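Local coordinates for protein Cyp101j2 (Sphingobium yanoikuyae, PDB 5KYO) that is a haem-containing cytochrome P450 monooxygenase that hydroxylates 1,8-cineole, probably by activating dioxygen at the haem iron, at residues E261-C264 against I265-V269; R119-P122 against L123-P127; D240-S243 against R244-G248; G270-D273 against T274-M278; V182-F185 against M186-D190. All coordinates share one frame; numbering follows the deposited sequence.

Contact 1. Residues E261-C264 against I265-V269. With HEM (protoporphyrin IX containing Fe), chain G.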
# COMPACT_ATOMS: atom_id res chain seq x y z
N GLU A 261 3.43 14.18 14.81
CA GLU A 261 3.48 14.72 13.46
C GLU A 261 3.93 13.63 12.48
O GLU A 261 3.34 13.46 11.41
CB GLU A 261 4.42 15.93 13.38
CG GLU A 261 3.89 17.18 14.02
CD GLU A 261 5.00 18.09 14.53
OE1 GLU A 261 6.19 17.84 14.25
OE2 GLU A 261 4.65 19.07 15.21
N ASN A 262 4.98 12.90 12.86
CA ASN A 262 5.52 11.83 12.04
C ASN A 262 4.45 10.79 11.76
O ASN A 262 4.27 10.35 10.63
CB ASN A 262 6.74 11.18 12.72
CG ASN A 262 8.00 12.03 12.59
OD1 ASN A 262 7.95 13.15 12.08
ND2 ASN A 262 9.13 11.50 13.04
N ILE A 263 3.70 10.43 12.80
CA ILE A 263 2.66 9.41 12.67
C ILE A 263 1.52 9.88 11.77
O ILE A 263 1.06 9.11 10.90
CB ILE A 263 2.11 9.00 14.04
CG1 ILE A 263 3.19 8.28 14.86
CG2 ILE A 263 0.91 8.09 13.88
CD1 ILE A 263 2.74 7.90 16.24
N CYS A 264 1.04 11.11 11.97
CA CYS A 264 0.03 11.70 11.08
C CYS A 264 0.41 11.61 9.60
O CYS A 264 -0.42 11.21 8.77
CB CYS A 264 -0.23 13.15 11.44
SG CYS A 264 -1.23 13.36 12.94
N ILE A 265 1.64 12.00 9.27
CA ILE A 265 2.13 11.96 7.89
C ILE A 265 2.17 10.52 7.37
O ILE A 265 1.73 10.22 6.24
CB ILE A 265 3.57 12.56 7.75
CG1 ILE A 265 3.58 14.05 8.09
CG2 ILE A 265 4.14 12.29 6.32
CD1 ILE A 265 5.01 14.66 8.33
N GLN A 266 2.72 9.64 8.19
CA GLN A 266 2.86 8.25 7.80
C GLN A 266 1.50 7.59 7.61
O GLN A 266 1.33 6.78 6.71
CB GLN A 266 3.70 7.50 8.84
CG GLN A 266 5.16 7.96 8.90
CD GLN A 266 5.84 7.62 10.22
OE1 GLN A 266 5.20 7.53 11.26
NE2 GLN A 266 7.16 7.46 10.17
N VAL A 267 0.53 7.94 8.45
CA VAL A 267 -0.84 7.43 8.31
C VAL A 267 -1.55 8.01 7.08
O VAL A 267 -2.23 7.27 6.36
CB VAL A 267 -1.66 7.73 9.60
CG1 VAL A 267 -3.13 7.51 9.37
CG2 VAL A 267 -1.16 6.85 10.75
N LEU A 268 -1.38 9.30 6.82
CA LEU A 268 -1.90 9.91 5.59
C LEU A 268 -1.31 9.27 4.31
O LEU A 268 -2.03 8.85 3.39
CB LEU A 268 -1.63 11.42 5.59
CG LEU A 268 -1.92 12.16 4.27
CD1 LEU A 268 -3.39 12.04 3.83
CD2 LEU A 268 -1.49 13.62 4.31
N VAL A 269 0.00 9.18 4.25
CA VAL A 269 0.62 8.63 3.05
C VAL A 269 0.40 7.13 2.92
O VAL A 269 0.19 6.61 1.81
CB VAL A 269 2.12 8.97 3.02
CG1 VAL A 269 2.89 8.01 2.13
CG2 VAL A 269 2.28 10.40 2.55
CHA HEM G . 2.19 -0.72 6.62
CHB HEM G . -0.01 -2.26 2.58
CHC HEM G . -3.77 0.70 3.54
CHD HEM G . -1.15 2.86 6.97
C1A HEM G . 1.92 -1.46 5.50
C2A HEM G . 2.71 -2.56 4.96
C3A HEM G . 2.10 -2.97 3.82
C4A HEM G . 0.91 -2.16 3.62
CMA HEM G . 2.57 -4.13 2.91
CAA HEM G . 4.02 -3.17 5.54
CBA HEM G . 5.26 -2.35 5.18
CGA HEM G . 6.50 -3.05 5.68
O1A HEM G . 6.79 -4.20 5.23
O2A HEM G . 7.24 -2.47 6.52
C1B HEM G . -1.25 -1.63 2.52
C2B HEM G . -2.32 -1.91 1.57
C3B HEM G . -3.35 -1.08 1.84
C4B HEM G . -2.97 -0.26 2.96
CMB HEM G . -2.28 -2.97 0.44
CAB HEM G . -4.74 -0.94 1.15
CBB HEM G . -5.23 -1.73 0.19
C1C HEM G . -3.40 1.52 4.57
C2C HEM G . -4.25 2.51 5.22
C3C HEM G . -3.51 3.11 6.17
C4C HEM G . -2.19 2.51 6.15
CMC HEM G . -5.72 2.76 4.81
CAC HEM G . -3.88 4.22 7.16
CBC HEM G . -5.10 4.70 7.38
C1D HEM G . -0.00 2.14 7.18
C2D HEM G . 1.07 2.49 8.09
C3D HEM G . 2.07 1.37 7.98
C4D HEM G . 1.55 0.44 7.01
CMD HEM G . 1.24 3.71 9.05
CAD HEM G . 3.40 1.28 8.76
CBD HEM G . 3.31 0.25 9.89
CGD HEM G . 4.65 0.21 10.61
O1D HEM G . 4.69 0.28 11.86
O2D HEM G . 5.68 0.11 9.90
NA HEM G . 0.83 -1.26 4.65
NB HEM G . -1.69 -0.61 3.34
NC HEM G . -2.16 1.54 5.17
ND HEM G . 0.33 0.94 6.56
FE HEM G . -0.74 0.03 5.04
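This is a local contact along one helix: side chains one turn apart on helix 257-270 meet in the part of the P450 I-helix that approaches the haem. I265, Q266, V267 and L268 each give their backbone N-H to the carbonyl four residues earlier. The shortest of these bonds, V267 N to I263 O, is 2.8 Å and nearly in line with the carbonyl. I263 and V267 meet by their methyl branches, I263 CG2 to V267 CG2 4.0 Å. In V267, CG1 is anti to the backbone N (chi1 167°). CG2 therefore turns back over the earlier turn, while V267 CG1 faces a haem vinyl, 4.0 Å from HEM CAC. Q266 lays its chain along the carbonyl of N262, with Q266 CG 3.1 Å from N262 O. Its OE1 also comes close to that oxygen, but both are acceptors and no bond forms. Q266 NE2 gives a weak hydrogen bond to I121 O of the neighbouring loop, which N262 ND2 also grips. With an alanine here, I121 O would probably lose one of these two amide donors and a gap would open beside P122 and L123. On another side, I265 CG1 rests 3.4 Å from E261 O. The E261 carboxylate makes salt bridges to R223 and R227 of helix 215-235, and R223 also holds N262 OD1. The Q266 carbonyl oxygen stands 3.9 Å from the haem methyl CMD. Such a buried helix, with one side on the haem and another against helix 215-235, is characteristic of the central I-helix of cytochromes P450.

Contact 2. Residues R119-P122 against L123-P127. With HEM (protoporphyrin IX containing Fe), chain G.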
# COMPACT_ATOMS: atom_id res chain seq x y z
N ARG A 119 13.46 7.94 5.63
CA ARG A 119 13.58 7.31 6.95
C ARG A 119 13.02 8.20 8.05
O ARG A 119 13.51 9.31 8.27
CB ARG A 119 15.04 6.98 7.25
CG ARG A 119 15.25 6.25 8.55
CD ARG A 119 16.74 5.94 8.80
NE ARG A 119 17.40 5.37 7.61
CZ ARG A 119 18.44 5.92 7.01
NH1 ARG A 119 18.97 7.04 7.49
NH2 ARG A 119 18.99 5.35 5.94
N LEU A 120 11.99 7.71 8.75
CA LEU A 120 11.30 8.51 9.75
C LEU A 120 10.76 7.61 10.87
O LEU A 120 9.98 6.70 10.61
CB LEU A 120 10.16 9.30 9.10
CG LEU A 120 9.57 10.50 9.82
CD1 LEU A 120 10.61 11.59 9.99
CD2 LEU A 120 8.36 11.03 9.06
N ILE A 121 11.18 7.85 12.10
CA ILE A 121 10.66 7.06 13.23
C ILE A 121 9.17 7.38 13.38
O ILE A 121 8.75 8.49 13.07
CB ILE A 121 11.42 7.35 14.54
CG1 ILE A 121 10.95 8.66 15.19
CG2 ILE A 121 12.91 7.40 14.29
CD1 ILE A 121 11.61 8.93 16.50
N PRO A 122 8.36 6.40 13.82
CA PRO A 122 8.69 5.04 14.27
C PRO A 122 8.68 3.93 13.20
O PRO A 122 8.94 2.78 13.54
CB PRO A 122 7.60 4.74 15.28
CG PRO A 122 6.38 5.43 14.68
CD PRO A 122 6.93 6.71 14.04
N LEU A 123 8.36 4.25 11.96
CA LEU A 123 8.27 3.20 10.94
C LEU A 123 9.65 2.61 10.65
O LEU A 123 9.78 1.46 10.23
CB LEU A 123 7.65 3.75 9.66
CG LEU A 123 6.12 3.62 9.55
CD1 LEU A 123 5.43 4.13 10.81
CD2 LEU A 123 5.60 4.34 8.31
N SER A 124 10.68 3.40 10.92
CA SER A 124 12.06 2.98 10.75
C SER A 124 12.55 2.14 11.92
O SER A 124 13.62 1.56 11.86
CB SER A 124 12.96 4.20 10.56
OG SER A 124 12.77 5.11 11.63
N LEU A 125 11.76 2.07 12.99
CA LEU A 125 12.15 1.31 14.18
C LEU A 125 11.99 -0.20 13.99
O LEU A 125 11.14 -0.66 13.23
CB LEU A 125 11.33 1.76 15.39
CG LEU A 125 11.45 3.21 15.84
CD1 LEU A 125 10.71 3.40 17.16
CD2 LEU A 125 12.90 3.64 15.97
N ASP A 126 12.83 -0.96 14.70
CA ASP A 126 12.69 -2.41 14.81
C ASP A 126 12.21 -2.72 16.21
O ASP A 126 12.39 -1.89 17.12
CB ASP A 126 14.02 -3.14 14.57
CG ASP A 126 14.57 -2.95 13.18
OD1 ASP A 126 13.79 -3.01 12.20
OD2 ASP A 126 15.80 -2.73 13.07
N PRO A 127 11.63 -3.91 16.42
CA PRO A 127 11.46 -4.31 17.81
C PRO A 127 12.83 -4.48 18.47
O PRO A 127 13.80 -4.80 17.78
CB PRO A 127 10.71 -5.65 17.72
CG PRO A 127 10.06 -5.62 16.36
CD PRO A 127 11.01 -4.86 15.48
CHA HEM G . 2.19 -0.72 6.62
CHB HEM G . -0.01 -2.26 2.58
CHC HEM G . -3.77 0.70 3.54
CHD HEM G . -1.15 2.86 6.97
C1A HEM G . 1.92 -1.46 5.50
C2A HEM G . 2.71 -2.56 4.96
C3A HEM G . 2.10 -2.97 3.82
C4A HEM G . 0.91 -2.16 3.62
CMA HEM G . 2.57 -4.13 2.91
CAA HEM G . 4.02 -3.17 5.54
CBA HEM G . 5.26 -2.35 5.18
CGA HEM G . 6.50 -3.05 5.68
O1A HEM G . 6.79 -4.20 5.23
O2A HEM G . 7.24 -2.47 6.52
C1B HEM G . -1.25 -1.63 2.52
C2B HEM G . -2.32 -1.91 1.57
C3B HEM G . -3.35 -1.08 1.84
C4B HEM G . -2.97 -0.26 2.96
CMB HEM G . -2.28 -2.97 0.44
CAB HEM G . -4.74 -0.94 1.15
CBB HEM G . -5.23 -1.73 0.19
C1C HEM G . -3.40 1.52 4.57
C2C HEM G . -4.25 2.51 5.22
C3C HEM G . -3.51 3.11 6.17
C4C HEM G . -2.19 2.51 6.15
CMC HEM G . -5.72 2.76 4.81
CAC HEM G . -3.88 4.22 7.16
CBC HEM G . -5.10 4.70 7.38
C1D HEM G . -0.00 2.14 7.18
C2D HEM G . 1.07 2.49 8.09
C3D HEM G . 2.07 1.37 7.98
C4D HEM G . 1.55 0.44 7.01
CMD HEM G . 1.24 3.71 9.05
CAD HEM G . 3.40 1.28 8.76
CBD HEM G . 3.31 0.25 9.89
CGD HEM G . 4.65 0.21 10.61
O1D HEM G . 4.69 0.28 11.86
O2D HEM G . 5.68 0.11 9.90
NA HEM G . 0.83 -1.26 4.65
NB HEM G . -1.69 -0.61 3.34
NC HEM G . -2.16 1.54 5.17
ND HEM G . 0.33 0.94 6.56
FE HEM G . -0.74 0.03 5.04
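P122 to L125 form a type I beta turn in the loop between helices 111-118 and 131-140, consistent with the segment that leads into the C helix of the P450 fold. The turn closes with L125 N to P122 O, 3.0 Å. The donor stands well above the carbonyl plane, 67° out of it. The peptide bond before P122 is cis, so the chain bends sharply just ahead of the turn. L120 O faces back into this bend and takes two weak hydrogen bonds, from L123 N at 3.2 Å and from S124 N at 3.4 Å. The S124 hydroxyl lies between its own backbone N and carbonyl carbon (chi1 54°). This places S124 OG 3.2 Å from I121 N, at too poor an angle for a hydrogen bond, and OG also touches the I121 CG2 branch. The aliphatic part of R119 runs past the same serine, R119 CG to S124 CB 3.7 Å, and its NE goes on to H105 O. L125 reaches back over the proline, with L125 CD1 3.9 Å from P122 CB. Its other methyl meets I121. P122 and L125 also pack on F133 of helix 131-140. L123 turns to the haem: L123 CG lies 3.6 Å from HEM O2D of a propionate. The arrangement is a type I turn that follows a cis peptide bond, part of the haem pocket wall of a cytochrome P450.

Contact 3. Residues D240-S243 against R244-G248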
# COMPACT_ATOMS: atom_id res chain seq x y z
N ASP A 240 -10.99 12.51 18.22
CA ASP A 240 -10.27 12.19 17.00
C ASP A 240 -8.95 11.49 17.28
O ASP A 240 -8.52 11.38 18.43
CB ASP A 240 -10.00 13.48 16.23
CG ASP A 240 -9.16 14.45 17.05
OD1 ASP A 240 -9.73 15.19 17.88
OD2 ASP A 240 -7.93 14.43 16.89
N MET A 241 -8.26 11.05 16.22
CA MET A 241 -7.07 10.24 16.41
C MET A 241 -5.87 11.02 16.99
O MET A 241 -5.07 10.45 17.74
CB MET A 241 -6.66 9.58 15.08
CG MET A 241 -5.53 8.58 15.24
SD MET A 241 -5.07 7.79 13.69
CE MET A 241 -3.57 6.94 14.15
N ILE A 242 -5.74 12.29 16.65
CA ILE A 242 -4.70 13.12 17.27
C ILE A 242 -4.91 13.23 18.79
O ILE A 242 -3.96 13.04 19.58
CB ILE A 242 -4.66 14.54 16.65
CG1 ILE A 242 -4.14 14.46 15.21
CG2 ILE A 242 -3.72 15.45 17.47
CD1 ILE A 242 -3.90 15.81 14.54
N SER A 243 -6.14 13.54 19.20
CA SER A 243 -6.45 13.61 20.62
C SER A 243 -6.16 12.27 21.32
O SER A 243 -5.67 12.26 22.44
CB SER A 243 -7.91 14.01 20.85
OG SER A 243 -8.16 15.31 20.35
N ARG A 244 -6.44 11.16 20.64
CA ARG A 244 -6.27 9.84 21.25
C ARG A 244 -4.81 9.52 21.42
O ARG A 244 -4.39 8.96 22.44
CB ARG A 244 -6.95 8.75 20.40
CG ARG A 244 -8.46 8.89 20.34
CD ARG A 244 -9.13 7.64 19.80
NE ARG A 244 -8.60 7.20 18.50
CZ ARG A 244 -9.13 7.52 17.32
NH1 ARG A 244 -10.21 8.30 17.27
NH2 ARG A 244 -8.59 7.08 16.20
N MET A 245 -4.01 9.90 20.43
CA MET A 245 -2.58 9.67 20.51
C MET A 245 -1.94 10.55 21.58
O MET A 245 -1.04 10.10 22.30
CB MET A 245 -1.93 9.92 19.15
CG MET A 245 -2.22 8.79 18.17
SD MET A 245 -1.51 9.05 16.54
CE MET A 245 -2.16 10.67 16.12
N ILE A 246 -2.42 11.79 21.69
CA ILE A 246 -1.97 12.74 22.70
C ILE A 246 -2.18 12.23 24.13
O ILE A 246 -1.31 12.40 25.00
CB ILE A 246 -2.72 14.09 22.56
CG1 ILE A 246 -2.04 14.97 21.51
CG2 ILE A 246 -2.73 14.85 23.87
CD1 ILE A 246 -2.74 16.32 21.35
N ASN A 247 -3.33 11.61 24.38
CA ASN A 247 -3.64 11.06 25.69
C ASN A 247 -3.13 9.64 25.87
O ASN A 247 -3.44 8.99 26.86
CB ASN A 247 -5.14 11.11 25.95
CG ASN A 247 -5.69 12.52 25.91
OD1 ASN A 247 -6.65 12.80 25.19
ND2 ASN A 247 -5.06 13.41 26.66
N GLY A 248 -2.37 9.16 24.89
CA GLY A 248 -1.73 7.87 25.01
C GLY A 248 -0.32 7.99 25.55
O GLY A 248 0.18 9.09 25.78
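R244 folds its guanidinium back over the start of its own helix, one face lying on M241, whose CA sits 3.4 Å above the centre of the plane. The helix is the short 241-246, between the long helices 215-235 and 257-270 of the P450 fold, and D240 is its N-cap. R244 bends at its third torsion (chi3 -53°), which brings the flat group across the methionine chain at about a right angle. R244 NH2 then touches M241 CB at 3.4 Å. R244 NH1 bonds to E239 O and NE to N140 OD1. D240 uses both carboxylate oxygens on S243. OD2 takes the backbone N-H of S243 in the capping bond, 3.1 Å. OD1 takes the hydroxyl, S243 OG to D240 OD1 2.9 Å. S243 OG is also hydrogen-bonded to G238 N. Both S243 donors come from above the carboxylate plane. R233 adds a salt bridge to OD2, so OD2 receives both the capping N-H and the R233 guanidinium. On another face of the helix M241 and M245 cross at a slant, M241 CE to M245 SD 3.8 Å. M245 curls at its thioether, so that its CE lies beside M241 O. These methionines pack towards helix 131-140, and M245 also reaches I263 of helix 257-270. I242 and I246 make another apolar row, facing helix 215-235. The helix ends with N247 N bonded to S243 O. After that the chain turns tighter, and G248 N reaches M245 O, three residues back, at 3.1 Å.

Contact 4. Residues G270-D273 against T274-M278. With HEM (protoporphyrin IX containing Fe), chain G.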
# COMPACT_ATOMS: atom_id res chain seq x y z
N GLY A 270 0.40 6.44 4.05
CA GLY A 270 0.31 4.99 4.08
C GLY A 270 -0.96 4.43 3.46
O GLY A 270 -0.98 3.30 2.96
N GLY A 271 -2.02 5.23 3.49
CA GLY A 271 -3.31 4.80 2.99
C GLY A 271 -3.75 5.55 1.75
O GLY A 271 -4.92 5.49 1.36
N LEU A 272 -2.81 6.27 1.13
CA LEU A 272 -3.12 7.00 -0.10
C LEU A 272 -2.89 6.14 -1.37
O LEU A 272 -3.83 5.55 -1.88
CB LEU A 272 -2.31 8.30 -0.15
CG LEU A 272 -2.54 9.30 -1.29
CD1 LEU A 272 -4.02 9.56 -1.53
CD2 LEU A 272 -1.83 10.62 -0.99
N ASP A 273 -1.66 6.04 -1.86
CA ASP A 273 -1.44 5.29 -3.11
C ASP A 273 -1.86 3.81 -3.01
O ASP A 273 -2.35 3.25 -3.99
CB ASP A 273 0.03 5.38 -3.55
CG ASP A 273 0.38 6.75 -4.12
OD1 ASP A 273 -0.53 7.59 -4.28
OD2 ASP A 273 1.58 6.99 -4.40
N THR A 274 -1.64 3.19 -1.84
CA THR A 274 -2.12 1.83 -1.58
C THR A 274 -3.61 1.65 -1.92
O THR A 274 -3.98 0.82 -2.75
CB THR A 274 -1.91 1.40 -0.08
OG1 THR A 274 -2.41 2.42 0.80
CG2 THR A 274 -0.45 1.12 0.26
N VAL A 275 -4.47 2.42 -1.28
CA VAL A 275 -5.92 2.32 -1.51
C VAL A 275 -6.32 2.70 -2.94
O VAL A 275 -7.13 2.00 -3.59
CB VAL A 275 -6.68 3.19 -0.48
CG1 VAL A 275 -8.14 3.36 -0.86
CG2 VAL A 275 -6.52 2.58 0.91
N VAL A 276 -5.73 3.78 -3.46
CA VAL A 276 -6.03 4.23 -4.82
C VAL A 276 -5.65 3.13 -5.84
O VAL A 276 -6.42 2.78 -6.74
CB VAL A 276 -5.30 5.55 -5.17
CG1 VAL A 276 -5.36 5.83 -6.68
CG2 VAL A 276 -5.87 6.75 -4.41
N ASN A 277 -4.45 2.57 -5.68
CA ASN A 277 -3.96 1.54 -6.59
C ASN A 277 -4.73 0.24 -6.44
O ASN A 277 -5.05 -0.42 -7.43
CB ASN A 277 -2.46 1.33 -6.38
CG ASN A 277 -1.65 2.49 -6.87
OD1 ASN A 277 -0.42 2.50 -6.80
ND2 ASN A 277 -2.35 3.50 -7.39
N MET A 278 -5.09 -0.10 -5.20
CA MET A 278 -5.87 -1.32 -4.98
C MET A 278 -7.23 -1.19 -5.65
O MET A 278 -7.68 -2.11 -6.34
CB MET A 278 -6.07 -1.61 -3.48
CG MET A 278 -6.94 -2.84 -3.18
SD MET A 278 -6.32 -4.42 -3.84
CE MET A 278 -4.83 -4.63 -2.85
CHA HEM G . 2.19 -0.72 6.62
CHB HEM G . -0.01 -2.26 2.58
CHC HEM G . -3.77 0.70 3.54
CHD HEM G . -1.15 2.86 6.97
C1A HEM G . 1.92 -1.46 5.50
C2A HEM G . 2.71 -2.56 4.96
C3A HEM G . 2.10 -2.97 3.82
C4A HEM G . 0.91 -2.16 3.62
CMA HEM G . 2.57 -4.13 2.91
CAA HEM G . 4.02 -3.17 5.54
CBA HEM G . 5.26 -2.35 5.18
CGA HEM G . 6.50 -3.05 5.68
O1A HEM G . 6.79 -4.20 5.23
O2A HEM G . 7.24 -2.47 6.52
C1B HEM G . -1.25 -1.63 2.52
C2B HEM G . -2.32 -1.91 1.57
C3B HEM G . -3.35 -1.08 1.84
C4B HEM G . -2.97 -0.26 2.96
CMB HEM G . -2.28 -2.97 0.44
CAB HEM G . -4.74 -0.94 1.15
CBB HEM G . -5.23 -1.73 0.19
C1C HEM G . -3.40 1.52 4.57
C2C HEM G . -4.25 2.51 5.22
C3C HEM G . -3.51 3.11 6.17
C4C HEM G . -2.19 2.51 6.15
CMC HEM G . -5.72 2.76 4.81
CAC HEM G . -3.88 4.22 7.16
CBC HEM G . -5.10 4.70 7.38
C1D HEM G . -0.00 2.14 7.18
C2D HEM G . 1.07 2.49 8.09
C3D HEM G . 2.07 1.37 7.98
C4D HEM G . 1.55 0.44 7.01
CMD HEM G . 1.24 3.71 9.05
CAD HEM G . 3.40 1.28 8.76
CBD HEM G . 3.31 0.25 9.89
CGD HEM G . 4.65 0.21 10.61
O1D HEM G . 4.69 0.28 11.86
O2D HEM G . 5.68 0.11 9.90
NA HEM G . 0.83 -1.26 4.65
NB HEM G . -1.69 -0.61 3.34
NC HEM G . -2.16 1.54 5.17
ND HEM G . 0.33 0.94 6.56
FE HEM G . -0.74 0.03 5.04
O HOH W 1 0.50 4.36 0.05
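T274 OG1 gives a short hydrogen bond to G270 O, 2.7 Å, across the break between helices 257-270 and 273-288. This break is the kink of the P450 I-helix, and the sequence G270 to T274 fits the (A/G)Gx(D/E)T motif of the family. The tight side faces the haem. G270 O comes within 3.1 Å of HEM NC, and G271 CA lies 3.3 Å from HEM C2C. A side chain on either glycine would run into the porphyrin. T274 stands on the next pyrrole, its CB 3.5 Å from HEM C3B. Its hydroxyl is wedged between its own backbone N and carbonyl carbon (chi1 49°). OG1 is thereby turned to the glycine carbonyl, and CG2 is left over the haem. V275 and M278 meet the vinyl on that pyrrole.

At the gap of the kink, a water accepts from T274 N and donates weakly to G270 O, bridging the place where the helical bonding is interrupted. The looser side belongs to D273 and N277, both partly exposed. In P450 relatives the acid and alcohol of this motif help deliver protons to bound dioxygen, and the placement of D273 and T274 is consistent with such a role. Regular helix resumes at once: V276 N meets L272 O at 3.0 Å, nearly straight along the carbonyl, and N277 N follows to D273 O at 2.8 Å.

Contact 5. Residues V182-F185 against M186-D190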
# COMPACT_ATOMS: atom_id res chain seq x y z
N VAL A 182 -7.58 11.19 1.15
CA VAL A 182 -7.19 12.34 1.96
C VAL A 182 -8.41 12.79 2.75
O VAL A 182 -8.32 13.05 3.96
CB VAL A 182 -6.63 13.49 1.11
CG1 VAL A 182 -5.96 14.53 2.03
CG2 VAL A 182 -5.58 12.96 0.17
N ARG A 183 -9.56 12.83 2.09
CA ARG A 183 -10.82 13.14 2.76
C ARG A 183 -11.12 12.19 3.92
O ARG A 183 -11.60 12.62 4.95
CB ARG A 183 -11.98 13.12 1.76
CG ARG A 183 -11.99 14.26 0.76
CD ARG A 183 -13.31 14.27 -0.00
NE ARG A 183 -13.51 15.47 -0.80
CZ ARG A 183 -13.08 15.62 -2.05
NH1 ARG A 183 -12.40 14.64 -2.64
NH2 ARG A 183 -13.31 16.76 -2.69
N ILE A 184 -10.83 10.91 3.76
CA ILE A 184 -11.08 9.95 4.84
C ILE A 184 -10.09 10.18 6.00
O ILE A 184 -10.48 10.15 7.18
CB ILE A 184 -10.98 8.52 4.35
CG1 ILE A 184 -12.12 8.24 3.36
CG2 ILE A 184 -11.01 7.51 5.52
CD1 ILE A 184 -11.91 6.93 2.54
N PHE A 185 -8.83 10.36 5.66
CA PHE A 185 -7.82 10.69 6.66
C PHE A 185 -8.25 11.91 7.48
O PHE A 185 -8.13 11.93 8.71
CB PHE A 185 -6.47 10.94 6.00
CG PHE A 185 -5.45 11.53 6.94
CD1 PHE A 185 -4.73 10.71 7.80
CD2 PHE A 185 -5.24 12.89 6.99
CE1 PHE A 185 -3.79 11.25 8.68
CE2 PHE A 185 -4.30 13.44 7.87
CZ PHE A 185 -3.58 12.61 8.70
N MET A 186 -8.75 12.93 6.79
CA MET A 186 -9.06 14.20 7.43
C MET A 186 -10.22 14.04 8.41
O MET A 186 -10.32 14.81 9.37
CB MET A 186 -9.38 15.25 6.38
CG MET A 186 -8.17 15.67 5.55
SD MET A 186 -8.60 16.86 4.27
CE MET A 186 -9.03 18.29 5.26
N ARG A 187 -11.09 13.06 8.18
CA ARG A 187 -12.18 12.83 9.13
C ARG A 187 -11.67 12.03 10.33
O ARG A 187 -12.18 12.16 11.45
CB ARG A 187 -13.35 12.12 8.43
CG ARG A 187 -14.19 13.01 7.53
CD ARG A 187 -14.86 14.13 8.33
NE ARG A 187 -15.49 15.14 7.47
CZ ARG A 187 -16.71 15.02 6.93
NH1 ARG A 187 -17.44 13.93 7.17
NH2 ARG A 187 -17.20 15.98 6.16
N ILE A 188 -10.66 11.19 10.10
CA ILE A 188 -10.08 10.38 11.15
C ILE A 188 -9.37 11.28 12.18
O ILE A 188 -9.52 11.12 13.41
CB ILE A 188 -9.10 9.35 10.57
CG1 ILE A 188 -9.91 8.19 9.94
CG2 ILE A 188 -8.11 8.84 11.66
CD1 ILE A 188 -9.12 7.30 9.01
N VAL A 189 -8.64 12.27 11.66
CA VAL A 189 -7.91 13.18 12.52
C VAL A 189 -8.67 14.51 12.75
O VAL A 189 -8.16 15.40 13.44
CB VAL A 189 -6.51 13.46 11.95
CG1 VAL A 189 -5.71 12.16 11.87
CG2 VAL A 189 -6.61 14.08 10.60
N ASP A 190 -9.88 14.62 12.20
CA ASP A 190 -10.78 15.79 12.36
C ASP A 190 -10.14 17.13 11.97
O ASP A 190 -9.91 18.02 12.81
CB ASP A 190 -11.31 15.89 13.79
CG ASP A 190 -12.37 16.96 13.95
OD1 ASP A 190 -12.99 17.36 12.93
OD2 ASP A 190 -12.59 17.42 15.09
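V182 to I188 form the last turns of helix 181-188, where each N-H bonds to the carbonyl four residues earlier, and the turn tightens at R187, whose N-H is shared between R183 O at 3.3 Å and, weakly, I184 O. V189 N still bonds back to F185 O at 3.0 Å. D190 then leaves the helix with a positive phi. The main side-chain meeting is between F185 and V189. V189 CG2 sits over one face of the F185 ring, 4.0 Å from its centroid, in a CH-pi contact. The methyl is offset towards the rim, nearest to CE2. V189 CG1 touches CE1 and CZ, 3.8 Å from F185 CZ. F185 has CG anti to its backbone N (chi1 169°), which carries the ring along the carbonyl side and against the valine. A leucine in its place would probably lose this flat face, leaving the V189 methyls without their seat and a gap against V267 and L268. On another side, M186 CG lies 3.1 Å from V182 O. The sulfur contact is looser: M186 SD is 4.2 Å from V182 CG1. I184 and I188 make an apolar row of their own, I184 CG2 to I188 CD1 4.0 Å.

The helix, consistent with the E helix of the P450 fold, lies among several others. F185 and V182 face helix 257-270, M186 packs on helix 196-206, and I184 meets helix 149-164. At its end, the I188 backbone bonds to M241 at the start of helix 241-246.

From the N terminus the contacts come in the order 2, 5, 3, 1, 4. Each is local and continuous, so they stand in series; none nests in or crosses another. Contact 2 closes a turn in the loop before helix 131-140, and its I121 carbonyl receives N262 of contact 1. Contact 5 ends helix 181-188 and passes to contact 3 through the backbone pair I188 and M241. Contact 3 starts helix 241-246 and touches contact 1 by its methionines. Contact 5 also lays F185 on contact 1. Contacts 1, 2 and 4 all touch the haem: contact 1 lies on helix 257-270, contact 2 packs against it, and contact 4 continues from its end.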